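Local structure of periplasmic binding protein (Veillonella parvula, 4OVK) at residues 178-183 with 206-211. The protein probably captures a solute in the periplasm, as yet unidentified here, and delivers it to an ABC transporter for uptake. Sequence-based numbering, arbitrary orientation.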
loop_
_atom_site.group_PDB
_atom_site.type_symbol
_atom_site.label_atom_id
_atom_site.label_comp_id
_atom_site.label_asym_id
_atom_site.label_seq_id
_atom_site.Cartn_x
_atom_site.Cartn_y
_atom_site.Cartn_z
ATOM N N LYS A 178 -3.427 15.836 -21.010
ATOM C CA LYS A 178 -3.561 15.302 -19.647
ATOM C C LYS A 178 -3.111 16.302 -18.572
ATOM O O LYS A 178 -2.159 17.044 -18.797
ATOM C CB LYS A 178 -2.724 14.035 -19.540
ATOM C CG LYS A 178 -3.105 12.949 -20.536
ATOM C CD LYS A 178 -2.214 11.727 -20.382
ATOM C CE LYS A 178 -1.635 11.268 -21.699
ATOM N NZ LYS A 178 -0.657 10.182 -21.450
ATOM N N PRO A 179 -3.786 16.328 -17.398
ATOM C CA PRO A 179 -3.310 17.194 -16.310
ATOM C C PRO A 179 -1.924 16.765 -15.838
ATOM O O PRO A 179 -1.645 15.563 -15.786
ATOM C CB PRO A 179 -4.332 16.975 -15.182
ATOM C CG PRO A 179 -5.503 16.325 -15.816
ATOM C CD PRO A 179 -4.993 15.576 -17.015
ATOM N N LYS A 180 -1.072 17.736 -15.519
ATOM C CA LYS A 180 0.257 17.457 -14.989
ATOM C C LYS A 180 0.185 17.248 -13.477
ATOM O O LYS A 180 -0.297 18.114 -12.745
ATOM C CB LYS A 180 1.213 18.594 -15.322
ATOM C CG LYS A 180 2.667 18.266 -15.023
ATOM C CD LYS A 180 3.606 19.410 -15.382
ATOM C CE LYS A 180 3.585 19.733 -16.867
ATOM N NZ LYS A 180 4.745 20.590 -17.219
ATOM N N VAL A 181 0.679 16.096 -13.025
ATOM C CA VAL A 181 0.519 15.658 -11.635
ATOM C C VAL A 181 1.878 15.455 -10.989
ATOM O O VAL A 181 2.755 14.791 -11.572
ATOM C CB VAL A 181 -0.271 14.329 -11.529
ATOM C CG1 VAL A 181 -0.527 13.970 -10.072
ATOM C CG2 VAL A 181 -1.582 14.396 -12.314
ATOM N N LEU A 182 2.031 16.025 -9.791
ATOM C CA LEU A 182 3.232 15.882 -8.965
ATOM C C LEU A 182 2.861 15.076 -7.720
ATOM O O LEU A 182 1.887 15.406 -7.027
ATOM C CB LEU A 182 3.739 17.252 -8.524
ATOM C CG LEU A 182 5.029 17.232 -7.695
ATOM C CD1 LEU A 182 6.195 16.761 -8.553
ATOM C CD2 LEU A 182 5.301 18.605 -7.111
ATOM N N TYR A 183 3.622 14.019 -7.437
ATOM C CA TYR A 183 3.438 13.254 -6.213
ATOM C C TYR A 183 4.552 13.679 -5.250
ATOM O O TYR A 183 5.713 13.316 -5.425
ATOM C CB TYR A 183 3.464 11.750 -6.515
ATOM C CG TYR A 183 2.597 10.881 -5.598
ATOM C CD1 TYR A 183 2.853 10.792 -4.242
ATOM C CD2 TYR A 183 1.525 10.150 -6.104
ATOM C CE1 TYR A 183 2.076 9.986 -3.412
ATOM C CE2 TYR A 183 0.732 9.361 -5.286
ATOM C CZ TYR A 183 1.018 9.271 -3.941
ATOM O OH TYR A 183 0.245 8.465 -3.131
ATOM N N GLY A 206 -4.473 8.621 -16.441
ATOM C CA GLY A 206 -4.633 9.697 -17.421
ATOM C C GLY A 206 -3.979 11.022 -17.081
ATOM O O GLY A 206 -4.402 12.079 -17.575
ATOM N N GLY A 207 -2.929 10.975 -16.262
ATOM C CA GLY A 207 -2.165 12.172 -15.949
ATOM C C GLY A 207 -0.814 12.163 -16.628
ATOM O O GLY A 207 -0.327 11.107 -17.075
ATOM N N GLU A 208 -0.219 13.348 -16.725
ATOM C CA GLU A 208 1.167 13.479 -17.146
ATOM C C GLU A 208 1.984 13.636 -15.880
ATOM O O GLU A 208 1.614 14.396 -14.993
ATOM C CB GLU A 208 1.367 14.689 -18.066
ATOM C CG GLU A 208 2.831 14.980 -18.391
ATOM C CD GLU A 208 3.039 16.150 -19.339
ATOM O OE1 GLU A 208 2.042 16.719 -19.847
ATOM O OE2 GLU A 208 4.221 16.506 -19.574
ATOM N N ASN A 209 3.100 12.923 -15.800
ATOM C CA ASN A 209 4.015 13.067 -14.680
ATOM C C ASN A 209 4.851 14.340 -14.763
ATOM O O ASN A 209 5.707 14.475 -15.643
ATOM C CB ASN A 209 4.927 11.858 -14.626
ATOM C CG ASN A 209 4.219 10.654 -14.082
ATOM O OD1 ASN A 209 3.817 10.652 -12.920
ATOM N ND2 ASN A 209 4.033 9.634 -14.915
ATOM N N ALA A 210 4.616 15.262 -13.831
ATOM C CA ALA A 210 5.439 16.471 -13.716
ATOM C C ALA A 210 6.927 16.134 -13.604
ATOM O O ALA A 210 7.757 16.826 -14.185
ATOM C CB ALA A 210 5.005 17.312 -12.518
ATOM N N ALA A 211 7.246 15.067 -12.864
ATOM C CA ALA A 211 8.636 14.642 -12.619
ATOM C C ALA A 211 9.097 13.501 -13.544
ATOM O O ALA A 211 9.980 12.716 -13.191
ATOM C CB ALA A 211 8.787 14.233 -11.166
HETATM O O HOH W 1 -1.379 9.243 -18.743
HETATM O O HOH W 2 5.037 12.947 -11.557
#
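Lys178 sets CG anti to its carbonyl carbon (chi1 -58°), which lays CB, CG and CD along the Gly206 carbonyl, with Lys178 CB 3.2 Å from Gly206 O. A bend at chi3 then carries the amino group to a water, which it donates to and which in turn donates to Gly207 O at 2.7 Å; Ser173 O also receives a bond from this NZ. An alanine in place of Lys178 would keep CB by Gly206 O but would probably thin the aliphatic cover over this carbonyl and leave Ser173 O and the Gly207 water without the amino group. Lys180, by contrast, has CG anti to the backbone N (chi1 -170°) and lays CG 3.6 Å from Ala210 CB, while NZ hydrogen-bonds to Trp229 O. The backbones pair as parallel strands: Glu208 N gives a nearly straight bond to Pro179 O (2.8 Å). Val181 N donates to Glu208 O, nearly in line with the C=O bond. Ala210 N reaches Val181 O at 3.0 Å from well above the carbonyl plane. A second water donates to both Val181 O and Asn209 OD1, tying backbone to side chain. Gly207 CA lies against Pro179 O (3.4 Å). Leu182 CD1 meets Ala210 CB at 4.2 Å. Strand 208-209 edges a four-stranded parallel sheet beside 180-184, which pairs on its other side with 233-236. Helix 197-204, ended by Gly206 in a Schellman motif, makes the beta-alpha-beta crossover between the two strands and packs on Val181 and Asn209; helix 285-296 also meets Val181, and helix 223-229 lies against Leu182 and Ala210.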